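Local coordinates for protein processed glycerol phosphate lipoteichoic acid synthase 2 (Bacillus subtilis, PDB 2W8D) that belongs to the sulfatase family of the alkaline phosphatase clan and binds a magnesium ion in its C-terminal domain, at residues K122-N132 / L185-L196. Sequence-based numbering, arbitrary orientation.
Sequences KNYTSATFHGN and LPQPFYTKFITL
Phe129 and Phe193 are stacked, one ring over a face of the other in an offset arrangement, with planes only 4° apart and centroids separated by 4.4 Å. The parallel register sets both residues on the same face of the sheet, and their like first torsions, CG anti to the carbonyl carbon, turn the rings the same way so that they overlap. Phe129 CD2 sits 3.6 Å from Phe193 CZ, while the methyl CG2 of Thr191 and the carbonyl oxygen of Lys192 meet the Phe129 ring at its edge. At the other end, Pro188, which follows a cis peptide bond, lays its CB over the centre of the Tyr124 ring, 3.7 Å from the centroid, a CH-pi contact; Tyr124 OH reaches on to Lys32 O.

The His130 ring works by its edge. With CG anti to the backbone N (chi1 -175°), ND1 donates to Ile194 O at 2.9 Å; that oxygen lies close to the imidazole plane, whereas ND1 approaches it from 35° out of its carbonyl plane. A water bound by Gly131 N gives Ile194 O a second hydrogen bond, bridging the two chains beyond the last rung. Thr128 OG1 is buried beside Lys192 CE, 3.2 Å away, and has no hydrogen-bonding partner in the model; the lysine chain bends past it to salt bridges with Glu88 and Glu92.

Between these groups runs a parallel ladder, from Thr125 N to Pro188 O through to Ile194 N to Phe129 O. Strand 150-152 flanks strand 125-130, and strand 33-39 flanks strand 189-194. Helix 171-183 packs on the phenylalanine face and helix 139-145 on the Thr128 and Ile194 face, the alpha/beta sandwich of the alkaline phosphatase clan, with the Ile194 side chain about 7 Å from the magnesium ion, whose site includes Glu40, Asp258 and His259.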
loop_
_atom_site.group_PDB
_atom_site.type_symbol
_atom_site.label_atom_id
_atom_site.label_comp_id
_atom_site.label_asym_id
_atom_site.label_seq_id
_atom_site.Cartn_x
_atom_site.Cartn_y
_atom_site.Cartn_z
ATOM N N LYS A 122 -3.802 -11.196 -19.730
ATOM C CA LYS A 122 -3.682 -9.972 -20.511
ATOM C C LYS A 122 -2.222 -9.675 -20.947
ATOM O O LYS A 122 -1.941 -8.584 -21.430
ATOM C CB LYS A 122 -4.301 -8.767 -19.755
ATOM C CG LYS A 122 -5.846 -8.619 -19.896
ATOM C CD LYS A 122 -6.298 -7.148 -20.216
ATOM C CE LYS A 122 -6.175 -6.183 -18.995
ATOM N NZ LYS A 122 -6.421 -4.683 -19.231
ATOM N N ASN A 123 -1.308 -10.642 -20.784
ATOM C CA ASN A 123 0.109 -10.532 -21.243
ATOM C C ASN A 123 1.033 -9.582 -20.460
ATOM O O ASN A 123 2.016 -9.062 -21.015
ATOM C CB ASN A 123 0.181 -10.197 -22.741
ATOM C CG ASN A 123 -0.564 -11.189 -23.575
ATOM O OD1 ASN A 123 -0.327 -12.398 -23.477
ATOM N ND2 ASN A 123 -1.497 -10.701 -24.380
ATOM N N TYR A 124 0.736 -9.368 -19.180
ATOM C CA TYR A 124 1.592 -8.518 -18.340
ATOM C C TYR A 124 2.828 -9.277 -17.867
ATOM O O TYR A 124 2.738 -10.398 -17.356
ATOM C CB TYR A 124 0.822 -7.914 -17.132
ATOM C CG TYR A 124 -0.091 -6.722 -17.493
ATOM C CD1 TYR A 124 0.186 -5.428 -17.040
ATOM C CD2 TYR A 124 -1.237 -6.904 -18.271
ATOM C CE1 TYR A 124 -0.659 -4.366 -17.376
ATOM C CE2 TYR A 124 -2.073 -5.848 -18.611
ATOM C CZ TYR A 124 -1.778 -4.585 -18.180
ATOM O OH TYR A 124 -2.637 -3.556 -18.510
ATOM N N THR A 125 3.988 -8.666 -18.035
ATOM C CA THR A 125 5.164 -9.173 -17.376
ATOM C C THR A 125 5.219 -8.474 -16.011
ATOM O O THR A 125 4.941 -7.290 -15.920
ATOM C CB THR A 125 6.420 -8.919 -18.222
ATOM O OG1 THR A 125 6.303 -9.597 -19.497
ATOM C CG2 THR A 125 7.635 -9.457 -17.505
ATOM N N SER A 126 5.514 -9.197 -14.944
ATOM C CA SER A 126 5.589 -8.585 -13.625
ATOM C C SER A 126 7.005 -8.658 -13.051
ATOM O O SER A 126 7.713 -9.663 -13.252
ATOM C CB SER A 126 4.535 -9.166 -12.653
ATOM O OG SER A 126 4.525 -10.596 -12.630
ATOM N N ALA A 127 7.418 -7.582 -12.373
ATOM C CA ALA A 127 8.736 -7.507 -11.717
ATOM C C ALA A 127 8.702 -6.654 -10.441
ATOM O O ALA A 127 8.020 -5.633 -10.401
ATOM C CB ALA A 127 9.786 -6.942 -12.688
ATOM N N THR A 128 9.458 -7.055 -9.410
ATOM C CA THR A 128 9.668 -6.198 -8.250
ATOM C C THR A 128 11.064 -5.608 -8.301
ATOM O O THR A 128 11.991 -6.293 -8.732
ATOM C CB THR A 128 9.527 -7.001 -6.960
ATOM O OG1 THR A 128 8.194 -7.524 -6.884
ATOM C CG2 THR A 128 9.840 -6.132 -5.739
ATOM N N PHE A 129 11.209 -4.348 -7.861
ATOM C CA PHE A 129 12.513 -3.711 -7.702
ATOM C C PHE A 129 12.735 -3.407 -6.242
ATOM O O PHE A 129 11.845 -2.905 -5.569
ATOM C CB PHE A 129 12.575 -2.416 -8.507
ATOM C CG PHE A 129 12.401 -2.624 -9.979
ATOM C CD1 PHE A 129 13.510 -2.664 -10.826
ATOM C CD2 PHE A 129 11.134 -2.836 -10.519
ATOM C CE1 PHE A 129 13.349 -2.885 -12.176
ATOM C CE2 PHE A 129 10.968 -3.057 -11.889
ATOM C CZ PHE A 129 12.075 -3.084 -12.712
ATOM N N HIS A 130 13.916 -3.682 -5.733
ATOM C CA HIS A 130 14.187 -3.424 -4.332
ATOM C C HIS A 130 15.677 -3.517 -4.092
ATOM O O HIS A 130 16.339 -4.429 -4.587
ATOM C CB HIS A 130 13.457 -4.452 -3.498
ATOM C CG HIS A 130 13.566 -4.232 -2.029
ATOM N ND1 HIS A 130 13.147 -3.068 -1.418
ATOM C CD2 HIS A 130 14.035 -5.030 -1.048
ATOM C CE1 HIS A 130 13.363 -3.160 -0.120
ATOM N NE2 HIS A 130 13.894 -4.342 0.130
ATOM N N GLY A 131 16.214 -2.554 -3.350
ATOM C CA GLY A 131 17.660 -2.446 -3.170
ATOM C C GLY A 131 18.187 -3.217 -1.980
ATOM O O GLY A 131 19.016 -2.702 -1.253
ATOM N N ASN A 132 17.708 -4.441 -1.776
ATOM C CA ASN A 132 18.127 -5.270 -0.646
ATOM C C ASN A 132 18.027 -6.726 -1.081
ATOM O O ASN A 132 17.415 -7.006 -2.102
ATOM C CB ASN A 132 17.255 -4.999 0.596
ATOM C CG ASN A 132 17.812 -5.661 1.893
ATOM O OD1 ASN A 132 18.923 -6.174 1.920
ATOM N ND2 ASN A 132 17.025 -5.637 2.955
ATOM N N LEU A 185 11.740 -4.135 -19.948
ATOM C CA LEU A 185 10.601 -5.023 -19.711
ATOM C C LEU A 185 9.644 -5.053 -20.898
ATOM O O LEU A 185 9.181 -4.010 -21.361
ATOM C CB LEU A 185 9.848 -4.620 -18.440
ATOM C CG LEU A 185 10.136 -5.322 -17.106
ATOM C CD1 LEU A 185 11.611 -5.577 -16.850
ATOM C CD2 LEU A 185 9.512 -4.545 -15.927
ATOM N N PRO A 186 9.313 -6.262 -21.384
ATOM C CA PRO A 186 8.323 -6.302 -22.466
ATOM C C PRO A 186 6.991 -5.743 -21.928
ATOM O O PRO A 186 6.629 -5.988 -20.778
ATOM C CB PRO A 186 8.238 -7.786 -22.811
ATOM C CG PRO A 186 8.682 -8.478 -21.585
ATOM C CD PRO A 186 9.619 -7.594 -20.843
ATOM N N GLN A 187 6.311 -4.962 -22.750
ATOM C CA GLN A 187 5.110 -4.236 -22.360
ATOM C C GLN A 187 3.861 -4.990 -22.814
ATOM O O GLN A 187 3.880 -5.608 -23.871
ATOM C CB GLN A 187 5.162 -2.828 -22.974
ATOM C CG GLN A 187 5.994 -1.850 -22.125
ATOM C CD GLN A 187 5.924 -0.432 -22.615
ATOM O OE1 GLN A 187 4.841 0.135 -22.782
ATOM N NE2 GLN A 187 7.088 0.165 -22.838
ATOM N N PRO A 188 2.772 -4.959 -22.020
ATOM C CA PRO A 188 2.565 -4.216 -20.773
ATOM C C PRO A 188 3.241 -4.863 -19.584
ATOM O O PRO A 188 3.400 -6.076 -19.548
ATOM C CB PRO A 188 1.055 -4.265 -20.586
ATOM C CG PRO A 188 0.617 -5.518 -21.279
ATOM C CD PRO A 188 1.656 -5.883 -22.307
ATOM N N PHE A 189 3.630 -4.055 -18.601
ATOM C CA PHE A 189 4.266 -4.597 -17.407
ATOM C C PHE A 189 3.604 -4.129 -16.134
ATOM O O PHE A 189 3.037 -3.038 -16.082
ATOM C CB PHE A 189 5.766 -4.289 -17.387
ATOM C CG PHE A 189 6.088 -2.821 -17.383
ATOM C CD1 PHE A 189 5.794 -2.028 -16.281
ATOM C CD2 PHE A 189 6.691 -2.232 -18.469
ATOM C CE1 PHE A 189 6.091 -0.644 -16.297
ATOM C CE2 PHE A 189 6.996 -0.880 -18.481
ATOM C CZ PHE A 189 6.698 -0.093 -17.407
ATOM N N TYR A 190 3.699 -4.957 -15.091
ATOM C CA TYR A 190 3.182 -4.647 -13.770
ATOM C C TYR A 190 4.356 -4.749 -12.792
ATOM O O TYR A 190 4.948 -5.822 -12.660
ATOM C CB TYR A 190 2.112 -5.681 -13.429
ATOM C CG TYR A 190 1.584 -5.666 -11.993
ATOM C CD1 TYR A 190 2.323 -6.205 -10.929
ATOM C CD2 TYR A 190 0.307 -5.181 -11.740
ATOM C CE1 TYR A 190 1.789 -6.209 -9.638
ATOM C CE2 TYR A 190 -0.228 -5.191 -10.500
ATOM C CZ TYR A 190 0.504 -5.676 -9.452
ATOM O OH TYR A 190 -0.118 -5.645 -8.253
ATOM N N THR A 191 4.683 -3.654 -12.114
ATOM C CA THR A 191 5.953 -3.526 -11.392
ATOM C C THR A 191 5.790 -2.899 -10.027
ATOM O O THR A 191 4.875 -2.091 -9.824
ATOM C CB THR A 191 6.977 -2.662 -12.155
ATOM O OG1 THR A 191 6.375 -1.420 -12.534
ATOM C CG2 THR A 191 7.426 -3.374 -13.379
ATOM N N LYS A 192 6.675 -3.290 -9.101
ATOM C CA LYS A 192 6.652 -2.809 -7.729
ATOM C C LYS A 192 8.004 -2.247 -7.359
ATOM O O LYS A 192 9.015 -2.955 -7.475
ATOM C CB LYS A 192 6.320 -3.940 -6.739
ATOM C CG LYS A 192 4.886 -4.498 -6.806
ATOM C CD LYS A 192 4.874 -6.050 -6.596
ATOM C CE LYS A 192 5.583 -6.451 -5.326
ATOM N NZ LYS A 192 4.996 -5.705 -4.151
ATOM N N PHE A 193 8.016 -0.992 -6.897
ATOM C CA PHE A 193 9.222 -0.380 -6.367
ATOM C C PHE A 193 9.148 -0.215 -4.847
ATOM O O PHE A 193 8.312 0.542 -4.322
ATOM C CB PHE A 193 9.445 0.974 -7.041
ATOM C CG PHE A 193 9.880 0.870 -8.481
ATOM C CD1 PHE A 193 11.203 1.040 -8.823
ATOM C CD2 PHE A 193 8.960 0.595 -9.487
ATOM C CE1 PHE A 193 11.608 0.935 -10.161
ATOM C CE2 PHE A 193 9.338 0.509 -10.790
ATOM C CZ PHE A 193 10.672 0.680 -11.151
ATOM N N ILE A 194 9.990 -0.951 -4.127
ATOM C CA ILE A 194 9.953 -0.898 -2.663
ATOM C C ILE A 194 11.098 -0.025 -2.153
ATOM O O ILE A 194 12.265 -0.437 -2.191
ATOM C CB ILE A 194 10.019 -2.308 -2.005
ATOM C CG1 ILE A 194 9.148 -3.339 -2.758
ATOM C CG2 ILE A 194 9.707 -2.209 -0.441
ATOM C CD1 ILE A 194 7.639 -3.075 -2.747
ATOM N N THR A 195 10.762 1.187 -1.707
ATOM C CA THR A 195 11.760 2.142 -1.225
ATOM C C THR A 195 12.263 1.674 0.130
ATOM O O THR A 195 11.603 0.884 0.770
ATOM C CB THR A 195 11.207 3.604 -1.144
ATOM O OG1 THR A 195 10.150 3.721 -0.152
ATOM C CG2 THR A 195 10.700 4.032 -2.508
ATOM N N LEU A 196 13.402 2.211 0.563
ATOM C CA LEU A 196 14.135 1.811 1.770
ATOM C C LEU A 196 14.547 2.936 2.717
ATOM O O LEU A 196 14.728 2.683 3.922
ATOM C CB LEU A 196 15.453 1.151 1.353
ATOM C CG LEU A 196 15.335 -0.349 1.138
ATOM C CD1 LEU A 196 16.638 -0.941 0.654
ATOM C CD2 LEU A 196 14.798 -1.041 2.420
HETATM O O HOH W 1 14.867 -0.082 -2.633
#